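PDB 2B6N: proteinase K from Serratia sp., which probably hydrolyses peptide bonds as a calcium-binding, proteinase K-like serine endopeptidase of the subtilase (S8) family, from a cold-adapted bacterium. Local coordinates for residues T34-D39 with V94-L99; I38-L43 with D68-G73; A112-V117 with D141-A146; V126-L131 with T152-A157. All blocks are in the same frame, centred on the assembly; numbering follows the deposited sequence.

Contacts 1 and 4 are neighbouring strand pairs of one parallel sheet, joined where strand 34-39 meets strand 125-129: Phe-36 N lies 2.7 Å from Val-126 O, a probable hydrogen bond. Contact 2 shares Ile-38 and Asp-39 with contact 1, the two centres being about 8 Å apart, and brings together Asp-39 and His-72 of the predicted charge relay system. Ser-130 of contact 4 lies next to this site, its side chain about 4 Å from those of Asp-39 and of Ser-224, the third predicted member. Contact 3 joins two helices packed on the sheet; Ala-146 CB approaches CE1 of Phe-153 in contact 4 to 3.3 Å, whereas the Ile-114 side chain remains about 11 Å from that of Asp-39.

Contact 1 of 4, residues T34-D39 with V94-L99; sequences TAFVID and VGVRVL
Val-94 lies alongside the ring of Phe-36, both side chains pointing the same way off the sheet, with Val-94 CB 3.6 Å from Phe-36 CD2. The CG2 methyl of Val-94 also meets CG2 of Thr-34, and this Thr-34 methyl stands above one face of the Phe-36 ring, displaced toward its rim. One pair further on, Ile-38 CG1 runs beside Val-96 CB at 4.1 Å. A chi1 of -55° holds Ile-38 CG2 anti to its backbone N and turns it to Val-98, where it comes within 3.4 Å of Val-98 CG2, tighter than normal van der Waals contact.

The backbones fix this spacing. Val-37 N donates to Val-94 O at 2.8 Å and Val-37 O accepts from Val-96 N at 2.9 Å. Beyond strand 92-97, one carbonyl takes two donors: Asp-39 O receives Val-98 N at 2.8 Å, almost in line with the carbonyl bond, and Leu-99 N at 3.1 Å, 49° out of the carbonyl plane.

Further out, helix 107-120 packs on Phe-36 and Ile-38, helix 72-81 on Val-37, and Arg-97 forms salt bridges with Asp-58 and Asp-61. The axes of segments 34-39 and 94-97, 4.7 Å apart at closest approach and inclined by 23°, mark a parallel pair within the central sheet of the subtilase fold, which holds Asp-39, the predicted charge-relay aspartate, at a strand's C-terminal end.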
loop_
_atom_site.group_PDB
_atom_site.type_symbol
_atom_site.label_atom_id
_atom_site.label_comp_id
_atom_site.label_asym_id
_atom_site.label_seq_id
_atom_site.Cartn_x
_atom_site.Cartn_y
_atom_site.Cartn_z
ATOM N N THR A 34 -4.197 1.565 12.500
ATOM C CA THR A 34 -5.240 1.823 11.514
ATOM C C THR A 34 -4.599 2.148 10.168
ATOM O O THR A 34 -3.683 2.963 10.081
ATOM C CB THR A 34 -6.154 2.988 11.955
ATOM O OG1 THR A 34 -6.748 2.657 13.211
ATOM C CG2 THR A 34 -7.286 3.211 10.945
ATOM N N ALA A 35 -5.074 1.476 9.129
ATOM C CA ALA A 35 -4.580 1.691 7.784
ATOM C C ALA A 35 -5.676 2.375 6.996
ATOM O O ALA A 35 -6.760 1.822 6.822
ATOM C CB ALA A 35 -4.216 0.355 7.129
ATOM N N PHE A 36 -5.373 3.575 6.527
ATOM C CA PHE A 36 -6.293 4.383 5.722
ATOM C C PHE A 36 -6.054 4.113 4.229
ATOM O O PHE A 36 -4.952 4.307 3.714
ATOM C CB PHE A 36 -6.107 5.859 6.073
ATOM C CG PHE A 36 -6.537 6.190 7.476
ATOM C CD1 PHE A 36 -5.625 6.150 8.543
ATOM C CD2 PHE A 36 -7.863 6.521 7.738
ATOM C CE1 PHE A 36 -6.038 6.448 9.863
ATOM C CE2 PHE A 36 -8.288 6.826 9.047
ATOM C CZ PHE A 36 -7.384 6.784 10.106
ATOM N N VAL A 37 -7.088 3.646 3.539
ATOM C CA VAL A 37 -6.943 3.258 2.147
ATOM C C VAL A 37 -7.567 4.346 1.283
ATOM O O VAL A 37 -8.792 4.451 1.204
ATOM C CB VAL A 37 -7.591 1.884 1.886
ATOM C CG1 VAL A 37 -7.415 1.483 0.405
ATOM C CG2 VAL A 37 -6.970 0.831 2.816
ATOM N N ILE A 38 -6.720 5.184 0.696
ATOM C CA ILE A 38 -7.190 6.329 -0.106
ATOM C C ILE A 38 -7.277 5.858 -1.554
ATOM O O ILE A 38 -6.257 5.673 -2.196
ATOM C CB ILE A 38 -6.220 7.548 0.027
ATOM C CG1 ILE A 38 -6.026 7.916 1.511
ATOM C CG2 ILE A 38 -6.749 8.750 -0.823
ATOM C CD1 ILE A 38 -4.899 8.945 1.805
ATOM N N ASP A 39 -8.492 5.621 -2.045
ATOM C CA ASP A 39 -8.648 4.795 -3.235
ATOM C C ASP A 39 -10.104 4.865 -3.714
ATOM O O ASP A 39 -10.798 5.883 -3.498
ATOM C CB ASP A 39 -8.234 3.340 -2.885
ATOM C CG ASP A 39 -7.639 2.587 -4.057
ATOM O OD1 ASP A 39 -8.379 2.334 -5.055
ATOM O OD2 ASP A 39 -6.434 2.212 -3.965
ATOM N N VAL A 94 -9.694 1.569 7.146
ATOM C CA VAL A 94 -10.617 2.688 6.932
ATOM C C VAL A 94 -10.573 3.153 5.473
ATOM O O VAL A 94 -9.537 3.588 4.959
ATOM C CB VAL A 94 -10.331 3.883 7.898
ATOM C CG1 VAL A 94 -11.290 5.066 7.580
ATOM C CG2 VAL A 94 -10.477 3.471 9.334
ATOM N N GLY A 95 -11.719 3.062 4.808
ATOM C CA GLY A 95 -11.831 3.512 3.425
ATOM C C GLY A 95 -11.999 5.020 3.301
ATOM O O GLY A 95 -12.870 5.631 3.952
ATOM N N VAL A 96 -11.139 5.623 2.484
ATOM C CA VAL A 96 -11.236 7.047 2.143
ATOM C C VAL A 96 -11.390 7.093 0.632
ATOM O O VAL A 96 -10.426 6.892 -0.099
ATOM C CB VAL A 96 -10.001 7.841 2.639
ATOM C CG1 VAL A 96 -10.174 9.336 2.372
ATOM C CG2 VAL A 96 -9.837 7.619 4.142
ATOM N N ARG A 97 -12.624 7.297 0.168
ATOM C CA ARG A 97 -12.908 7.194 -1.268
ATOM C C ARG A 97 -12.668 8.513 -2.002
ATOM O O ARG A 97 -13.385 9.524 -1.793
ATOM C CB ARG A 97 -14.325 6.630 -1.512
ATOM C CG ARG A 97 -14.723 6.619 -2.991
ATOM C CD ARG A 97 -16.067 5.914 -3.203
ATOM N NE ARG A 97 -16.389 5.750 -4.623
ATOM C CZ ARG A 97 -17.495 6.199 -5.228
ATOM N NH1 ARG A 97 -18.439 6.853 -4.555
ATOM N NH2 ARG A 97 -17.656 5.978 -6.526
ATOM N N VAL A 98 -11.653 8.502 -2.871
ATOM C CA VAL A 98 -11.296 9.690 -3.647
ATOM C C VAL A 98 -11.312 9.407 -5.150
ATOM O O VAL A 98 -11.043 10.306 -5.971
ATOM C CB VAL A 98 -9.938 10.294 -3.227
ATOM C CG1 VAL A 98 -9.949 10.655 -1.746
ATOM C CG2 VAL A 98 -8.763 9.342 -3.542
ATOM N N LEU A 99 -11.621 8.159 -5.496
ATOM C CA LEU A 99 -11.634 7.736 -6.895
ATOM C C LEU A 99 -12.994 7.156 -7.183
ATOM O O LEU A 99 -13.551 6.458 -6.334
ATOM C CB LEU A 99 -10.543 6.677 -7.160
ATOM C CG LEU A 99 -9.091 7.083 -6.880
ATOM C CD1 LEU A 99 -8.142 5.958 -7.288
ATOM C CD2 LEU A 99 -8.760 8.386 -7.615
#

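Contact 2 of 4, residues I38-L43 with D68-G73; sequences IDTGVL and DCNGHG
Asp-68 OD1 takes three hydrogen bonds, none of them in its carboxylate plane, one arriving across the contact from the hydroxyl of Thr-40 (OG1 to OD1 2.8 Å). The other two are local: Asn-70 N at 2.9 Å from OD1 of Asp-68 closes an Asx turn, and Gly-71 N at 3.0 Å from the same oxygen extends it into an Asx motif just ahead of helix 72-81.

The Thr-40 hydroxyl is both donor and acceptor. Its chi1 of 63° places OG1 between the backbone N and the carbonyl carbon, where the hydroxyl accepts from Gly-73 N at 2.8 Å while donating to Asp-68. The CG2 methyl of Thr-40 meets Asn-70 CB at 3.8 Å. Gly-73, without a side chain, lies so close that its CA makes a CA-H...O contact of 3.2 Å with Gly-41 O.

Beside this network, His-72 ND1 donates to Asp-39 OD1 at 2.7 Å, nearly straight at 173°. The bond lies in the imidazole plane and uses the syn lone pair of OD1, although carboxylate and ring are turned 35° apart. Thr-40 N takes the anti lone pair of the same oxygen, so two donors fix the carboxylate's rotation. His-72 NE2 makes a weak hydrogen bond to Ser-224 OG and a hydrogen bond to the backbone of the bound peptide, consistent with the predicted catalytic triad.

Asp-68 OD2 binds Thr-74 OG1, Cys-69 is disulfide-bonded to Cys-101, and Val-42 packs on Ala-77. The contact thereby ties the C-terminal end of strand 34-39 to the first turn of helix 72-81.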
loop_
_atom_site.group_PDB
_atom_site.type_symbol
_atom_site.label_atom_id
_atom_site.label_comp_id
_atom_site.label_asym_id
_atom_site.label_seq_id
_atom_site.Cartn_x
_atom_site.Cartn_y
_atom_site.Cartn_z
ATOM N N ILE A 38 -6.720 5.184 0.696
ATOM C CA ILE A 38 -7.190 6.329 -0.106
ATOM C C ILE A 38 -7.277 5.858 -1.554
ATOM O O ILE A 38 -6.257 5.673 -2.196
ATOM C CB ILE A 38 -6.220 7.548 0.027
ATOM C CG1 ILE A 38 -6.026 7.916 1.511
ATOM C CG2 ILE A 38 -6.749 8.750 -0.823
ATOM C CD1 ILE A 38 -4.899 8.945 1.805
ATOM N N ASP A 39 -8.492 5.621 -2.045
ATOM C CA ASP A 39 -8.648 4.795 -3.235
ATOM C C ASP A 39 -10.104 4.865 -3.714
ATOM O O ASP A 39 -10.798 5.883 -3.498
ATOM C CB ASP A 39 -8.234 3.340 -2.885
ATOM C CG ASP A 39 -7.639 2.587 -4.057
ATOM O OD1 ASP A 39 -8.379 2.334 -5.055
ATOM O OD2 ASP A 39 -6.434 2.212 -3.965
ATOM N N THR A 40 -10.574 3.796 -4.349
ATOM C CA THR A 40 -11.920 3.755 -4.926
ATOM C C THR A 40 -13.003 3.403 -3.903
ATOM O O THR A 40 -14.169 3.259 -4.263
ATOM C CB THR A 40 -12.025 2.739 -6.091
ATOM O OG1 THR A 40 -11.781 1.412 -5.595
ATOM C CG2 THR A 40 -11.054 3.067 -7.223
ATOM N N GLY A 41 -12.611 3.271 -2.632
ATOM C CA GLY A 41 -13.503 2.823 -1.568
ATOM C C GLY A 41 -13.129 1.397 -1.181
ATOM O O GLY A 41 -12.214 0.832 -1.760
ATOM N N VAL A 42 -13.839 0.815 -0.214
ATOM C CA VAL A 42 -13.576 -0.565 0.212
ATOM C C VAL A 42 -14.904 -1.260 0.434
ATOM O O VAL A 42 -15.812 -0.682 1.047
ATOM C CB VAL A 42 -12.761 -0.642 1.548
ATOM C CG1 VAL A 42 -12.548 -2.098 1.959
ATOM C CG2 VAL A 42 -11.402 0.069 1.426
ATOM N N LEU A 43 -15.024 -2.494 -0.064
ATOM C CA LEU A 43 -16.189 -3.320 0.272
ATOM C C LEU A 43 -16.022 -3.793 1.725
ATOM O O LEU A 43 -15.363 -4.807 1.989
ATOM C CB LEU A 43 -16.335 -4.510 -0.698
ATOM C CG LEU A 43 -17.605 -5.355 -0.487
ATOM C CD1 LEU A 43 -18.853 -4.605 -0.976
ATOM C CD2 LEU A 43 -17.488 -6.723 -1.164
ATOM N N ASP A 68 -16.924 0.438 -2.145
ATOM C CA ASP A 68 -16.224 0.335 -3.421
ATOM C C ASP A 68 -17.161 -0.089 -4.554
ATOM O O ASP A 68 -17.853 -1.099 -4.418
ATOM C CB ASP A 68 -15.151 -0.740 -3.244
ATOM C CG ASP A 68 -14.155 -0.784 -4.388
ATOM O OD1 ASP A 68 -14.186 0.091 -5.275
ATOM O OD2 ASP A 68 -13.320 -1.713 -4.361
ATOM N N CYS A 69 -17.181 0.672 -5.651
ATOM C CA CYS A 69 -17.880 0.262 -6.888
ATOM C C CYS A 69 -16.943 0.017 -8.069
ATOM O O CYS A 69 -17.392 -0.096 -9.212
ATOM C CB CYS A 69 -18.966 1.276 -7.290
ATOM S SG CYS A 69 -18.366 2.976 -7.368
ATOM N N ASN A 70 -15.642 -0.083 -7.788
ATOM C CA ASN A 70 -14.650 -0.337 -8.828
ATOM C C ASN A 70 -13.899 -1.664 -8.627
ATOM O O ASN A 70 -13.652 -2.400 -9.588
ATOM C CB ASN A 70 -13.643 0.814 -8.929
ATOM C CG ASN A 70 -12.576 0.551 -9.969
ATOM O OD1 ASN A 70 -12.727 0.886 -11.161
ATOM N ND2 ASN A 70 -11.530 -0.116 -9.557
ATOM N N GLY A 71 -13.511 -1.936 -7.380
ATOM C CA GLY A 71 -12.738 -3.142 -7.056
ATOM C C GLY A 71 -11.337 -2.813 -6.569
ATOM O O GLY A 71 -10.846 -3.425 -5.634
ATOM N N HIS A 72 -10.708 -1.826 -7.207
ATOM C CA HIS A 72 -9.307 -1.457 -6.923
ATOM C C HIS A 72 -9.050 -1.271 -5.411
ATOM O O HIS A 72 -8.141 -1.877 -4.861
ATOM C CB HIS A 72 -8.997 -0.170 -7.690
ATOM C CG HIS A 72 -7.540 0.187 -7.770
ATOM N ND1 HIS A 72 -6.968 1.133 -6.950
ATOM C CD2 HIS A 72 -6.563 -0.212 -8.619
ATOM C CE1 HIS A 72 -5.694 1.286 -7.272
ATOM N NE2 HIS A 72 -5.422 0.481 -8.284
ATOM N N GLY A 73 -9.859 -0.458 -4.732
ATOM C CA GLY A 73 -9.618 -0.199 -3.311
ATOM C C GLY A 73 -9.792 -1.407 -2.417
ATOM O O GLY A 73 -9.096 -1.546 -1.415
#

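Contact 3 of 4, residues A112-V117 with D141-A146; sequences AGINWV and DAVNAA
Ile-114 lays its CG2 methyl against the backbone of Ala-142, 3.3 Å from the carbonyl O of Ala-142, with the CB of that alanine 3.8 Å from the same methyl. A chi1 of -65° sets the two branches of Ile-114 to different tasks: CG2, anti to the backbone N, also reaches Ala-146 CB one helical turn further on, at 4.0 Å, while CG1 carries CD1 across to Val-143 CG2 at 3.8 Å. One branched side chain thus spans a turn of the partner helix, whose small alanine side chains at 142 and 146 are consistent with the 6.4 Å between the CA atoms of Ile-114 and Ala-142.

The two segments belong to helices 107-120 and 137-148, each followed directly by a strand of the central parallel sheet, 125-129 and 152-156. They are successive helices of the beta-alpha-beta succession of the subtilase fold, and the axes of segments 112-117 and 141-146 run nearly parallel, 8° apart with a closest approach of 9.2 Å. Ile-114, Val-143 and Ala-146 all also touch Phe-153 of the sheet, so the two helices pack on the same sheet face.

No direct hydrogen bond spans the pair. Instead, a water donates to Asn-115 OD1 and to Ala-142 O, both at 2.7 Å, bridging the helices at the margin of the apolar patch. Ala-142 O thereby holds a second donor besides Ala-146 N, its partner within helix 137-148.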
loop_
_atom_site.group_PDB
_atom_site.type_symbol
_atom_site.label_atom_id
_atom_site.label_comp_id
_atom_site.label_asym_id
_atom_site.label_seq_id
_atom_site.Cartn_x
_atom_site.Cartn_y
_atom_site.Cartn_z
ATOM N N ALA A 112 -8.379 16.463 -0.600
ATOM C CA ALA A 112 -9.397 16.367 0.447
ATOM C C ALA A 112 -9.246 15.083 1.271
ATOM O O ALA A 112 -9.323 15.130 2.496
ATOM C CB ALA A 112 -10.832 16.496 -0.137
ATOM N N GLY A 113 -9.027 13.951 0.603
ATOM C CA GLY A 113 -8.834 12.654 1.297
ATOM C C GLY A 113 -7.565 12.604 2.155
ATOM O O GLY A 113 -7.567 12.062 3.275
ATOM N N ILE A 114 -6.477 13.148 1.620
ATOM C CA ILE A 114 -5.212 13.225 2.376
ATOM C C ILE A 114 -5.446 14.032 3.657
ATOM O O ILE A 114 -5.086 13.595 4.759
ATOM C CB ILE A 114 -4.096 13.891 1.545
ATOM C CG1 ILE A 114 -3.745 13.039 0.315
ATOM C CG2 ILE A 114 -2.841 14.100 2.401
ATOM C CD1 ILE A 114 -2.976 13.793 -0.793
ATOM N N ASN A 115 -6.056 15.207 3.499
ATOM C CA ASN A 115 -6.311 16.084 4.628
ATOM C C ASN A 115 -7.221 15.392 5.618
ATOM O O ASN A 115 -7.013 15.502 6.823
ATOM C CB ASN A 115 -6.911 17.424 4.190
ATOM C CG ASN A 115 -5.917 18.304 3.424
ATOM O OD1 ASN A 115 -4.698 18.135 3.520
ATOM N ND2 ASN A 115 -6.444 19.267 2.674
ATOM N N TRP A 116 -8.226 14.672 5.110
ATOM C CA TRP A 116 -9.157 13.952 5.982
ATOM C C TRP A 116 -8.408 12.996 6.901
ATOM O O TRP A 116 -8.667 12.971 8.104
ATOM C CB TRP A 116 -10.267 13.216 5.198
ATOM C CG TRP A 116 -11.333 12.658 6.122
ATOM C CD1 TRP A 116 -12.468 13.289 6.547
ATOM C CD2 TRP A 116 -11.309 11.390 6.772
ATOM N NE1 TRP A 116 -13.177 12.476 7.398
ATOM C CE2 TRP A 116 -12.481 11.305 7.564
ATOM C CE3 TRP A 116 -10.416 10.308 6.762
ATOM C CZ2 TRP A 116 -12.785 10.178 8.331
ATOM C CZ3 TRP A 116 -10.724 9.176 7.525
ATOM C CH2 TRP A 116 -11.900 9.129 8.299
ATOM N N VAL A 117 -7.491 12.206 6.335
ATOM C CA VAL A 117 -6.661 11.290 7.151
ATOM C C VAL A 117 -5.856 12.063 8.209
ATOM O O VAL A 117 -5.862 11.680 9.389
ATOM C CB VAL A 117 -5.719 10.403 6.279
ATOM C CG1 VAL A 117 -4.790 9.531 7.168
ATOM C CG2 VAL A 117 -6.548 9.505 5.336
ATOM N N ASP A 141 2.458 18.732 -1.027
ATOM C CA ASP A 141 2.347 19.471 0.231
ATOM C C ASP A 141 1.370 18.810 1.182
ATOM O O ASP A 141 1.613 18.755 2.400
ATOM C CB ASP A 141 1.862 20.899 -0.007
ATOM C CG ASP A 141 2.939 21.806 -0.596
ATOM O OD1 ASP A 141 4.143 21.449 -0.585
ATOM O OD2 ASP A 141 2.534 22.877 -1.079
ATOM N N ALA A 142 0.240 18.349 0.642
ATOM C CA ALA A 142 -0.765 17.726 1.489
ATOM C C ALA A 142 -0.214 16.432 2.090
ATOM O O ALA A 142 -0.446 16.153 3.264
ATOM C CB ALA A 142 -2.082 17.474 0.727
ATOM N N VAL A 143 0.506 15.653 1.284
ATOM C CA VAL A 143 1.140 14.413 1.769
ATOM C C VAL A 143 2.195 14.709 2.843
ATOM O O VAL A 143 2.186 14.111 3.918
ATOM C CB VAL A 143 1.787 13.579 0.627
ATOM C CG1 VAL A 143 2.613 12.403 1.212
ATOM C CG2 VAL A 143 0.722 13.042 -0.308
ATOM N N ASN A 144 3.099 15.623 2.524
ATOM C CA ASN A 144 4.191 15.977 3.432
ATOM C C ASN A 144 3.648 16.526 4.766
ATOM O O ASN A 144 4.160 16.179 5.836
ATOM C CB ASN A 144 5.143 16.987 2.776
ATOM C CG ASN A 144 5.983 16.386 1.662
ATOM O OD1 ASN A 144 6.210 15.183 1.598
ATOM N ND2 ASN A 144 6.456 17.246 0.774
ATOM N N ALA A 145 2.581 17.328 4.697
ATOM C CA ALA A 145 1.930 17.839 5.900
ATOM C C ALA A 145 1.286 16.731 6.743
ATOM O O ALA A 145 1.392 16.755 7.977
ATOM C CB ALA A 145 0.876 18.940 5.544
ATOM N N ALA A 146 0.619 15.761 6.094
ATOM C CA ALA A 146 0.002 14.641 6.834
ATOM C C ALA A 146 1.064 13.782 7.522
ATOM O O ALA A 146 0.862 13.307 8.643
ATOM C CB ALA A 146 -0.880 13.776 5.904
HETATM O O HOH W 1 -2.449 17.267 4.691
#

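Contact 4 of 4, residues V126-L131 with T152-A157; sequences VANMSL and TFVVAA
A chi1 of -62° in Met-129, with CG anti to the carbonyl carbon, and an extended chi2 carry SD to the edge of the Phe-153 ring, 3.8 Å from CD2. The ring is set by a chi1 of -90°, some 30° from the staggered value, which turns one face under Ala-127: the CB of Ala-127 stands 3.6 Å from the centroid of the Phe-153 ring, only 10° off its normal, a CH-pi contact. The same ring therefore takes a methyl over its face and a sulfur near its plane, the latter a Met-aromatic contact. Met-129 CB also touches Val-155 CG1 at 3.7 Å. On the other face of the sheet, Val-126 CG2 meets Val-154 CG2 at 4.0 Å.

Four backbone bonds knit the pair in parallel register. Ala-127 donates to Thr-152 O and accepts from Val-154 N; Met-129 N then gives to Val-154 O at 2.8 Å, and Ala-156 N closes the ladder on Met-129 O at 3.1 Å. At the C-terminal end of the pair, a water donates to both Leu-131 O, beyond strand 125-129, and Ala-156 O, the former at 2.6 Å.

Val-143 and Ile-114 cover the Met-129 and Phe-153 side, whereas Asn-128 faces helix 72-81. Ser-130, centre of an inverse gamma turn, bonds through OG to the backbone O of Ser-224. Such a parallel pair, ending in a turn beside the predicted catalytic residues, is characteristic of the core of the subtilase alpha/beta fold.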
loop_
_atom_site.group_PDB
_atom_site.type_symbol
_atom_site.label_atom_id
_atom_site.label_comp_id
_atom_site.label_asym_id
_atom_site.label_seq_id
_atom_site.Cartn_x
_atom_site.Cartn_y
_atom_site.Cartn_z
ATOM N N VAL A 126 -1.248 4.320 9.347
ATOM C CA VAL A 126 -0.577 4.321 8.052
ATOM C C VAL A 126 -1.635 4.656 7.001
ATOM O O VAL A 126 -2.803 4.298 7.156
ATOM C CB VAL A 126 0.114 2.954 7.745
ATOM C CG1 VAL A 126 -0.888 1.815 7.629
ATOM C CG2 VAL A 126 0.935 3.024 6.457
ATOM N N ALA A 127 -1.233 5.352 5.947
ATOM C CA ALA A 127 -2.154 5.651 4.843
ATOM C C ALA A 127 -1.527 5.113 3.568
ATOM O O ALA A 127 -0.325 5.259 3.363
ATOM C CB ALA A 127 -2.422 7.150 4.722
ATOM N N ASN A 128 -2.350 4.504 2.716
ATOM C CA ASN A 128 -1.884 3.997 1.427
ATOM C C ASN A 128 -2.521 4.766 0.287
ATOM O O ASN A 128 -3.745 4.954 0.279
ATOM C CB ASN A 128 -2.257 2.518 1.282
ATOM C CG ASN A 128 -1.738 1.912 -0.009
ATOM O OD1 ASN A 128 -2.444 1.859 -1.046
ATOM N ND2 ASN A 128 -0.484 1.495 0.023
ATOM N N MET A 129 -1.696 5.191 -0.672
ATOM C CA MET A 129 -2.178 5.846 -1.881
ATOM C C MET A 129 -1.738 5.098 -3.133
ATOM O O MET A 129 -0.682 5.396 -3.695
ATOM C CB MET A 129 -1.670 7.293 -1.932
ATOM C CG MET A 129 -2.170 8.151 -0.773
ATOM S SD MET A 129 -1.671 9.887 -0.978
ATOM C CE MET A 129 -2.703 10.400 -2.334
ATOM N N SER A 130 -2.548 4.129 -3.554
ATOM C CA SER A 130 -2.349 3.424 -4.832
ATOM C C SER A 130 -3.000 4.199 -5.989
ATOM O O SER A 130 -3.988 3.758 -6.586
ATOM C CB SER A 130 -2.909 1.993 -4.738
ATOM O OG SER A 130 -2.076 1.204 -3.884
ATOM N N LEU A 131 -2.412 5.351 -6.305
ATOM C CA LEU A 131 -2.944 6.277 -7.290
ATOM C C LEU A 131 -1.854 7.305 -7.541
ATOM O O LEU A 131 -0.941 7.483 -6.718
ATOM C CB LEU A 131 -4.221 6.975 -6.767
ATOM C CG LEU A 131 -4.097 7.867 -5.532
ATOM C CD1 LEU A 131 -3.631 9.301 -5.890
ATOM C CD2 LEU A 131 -5.438 7.901 -4.822
ATOM N N THR A 152 2.290 7.765 8.682
ATOM C CA THR A 152 3.158 7.226 7.648
ATOM C C THR A 152 2.348 7.094 6.359
ATOM O O THR A 152 1.317 6.426 6.362
ATOM C CB THR A 152 3.710 5.834 8.085
ATOM O OG1 THR A 152 4.490 5.989 9.290
ATOM C CG2 THR A 152 4.554 5.179 6.988
ATOM N N PHE A 153 2.813 7.737 5.282
ATOM C CA PHE A 153 2.205 7.587 3.949
ATOM C C PHE A 153 3.033 6.714 3.018
ATOM O O PHE A 153 4.247 6.902 2.867
ATOM C CB PHE A 153 1.988 8.955 3.287
ATOM C CG PHE A 153 0.671 9.557 3.597
ATOM C CD1 PHE A 153 0.366 9.965 4.882
ATOM C CD2 PHE A 153 -0.269 9.712 2.597
ATOM C CE1 PHE A 153 -0.858 10.515 5.170
ATOM C CE2 PHE A 153 -1.508 10.271 2.876
ATOM C CZ PHE A 153 -1.805 10.669 4.163
ATOM N N VAL A 154 2.343 5.781 2.367
ATOM C CA VAL A 154 2.964 4.821 1.458
ATOM C C VAL A 154 2.206 4.950 0.133
ATOM O O VAL A 154 0.976 4.921 0.125
ATOM C CB VAL A 154 2.837 3.371 1.996
ATOM C CG1 VAL A 154 3.543 2.388 1.032
ATOM C CG2 VAL A 154 3.438 3.248 3.409
ATOM N N VAL A 155 2.936 5.106 -0.967
ATOM C CA VAL A 155 2.340 5.441 -2.271
ATOM C C VAL A 155 2.947 4.638 -3.415
ATOM O O VAL A 155 4.120 4.232 -3.353
ATOM C CB VAL A 155 2.404 6.986 -2.604
ATOM C CG1 VAL A 155 1.982 7.817 -1.399
ATOM C CG2 VAL A 155 3.810 7.429 -3.086
ATOM N N ALA A 156 2.149 4.410 -4.457
ATOM C CA ALA A 156 2.616 3.685 -5.645
ATOM C C ALA A 156 3.549 4.573 -6.462
ATOM O O ALA A 156 3.310 5.798 -6.589
ATOM C CB ALA A 156 1.429 3.229 -6.485
ATOM N N ALA A 157 4.612 3.976 -7.003
ATOM C CA ALA A 157 5.552 4.718 -7.861
ATOM C C ALA A 157 4.925 5.077 -9.218
ATOM O O ALA A 157 5.267 6.099 -9.804
ATOM C CB ALA A 157 6.844 3.929 -8.069
HETATM O O HOH W 2 1.644 7.787 -6.293
#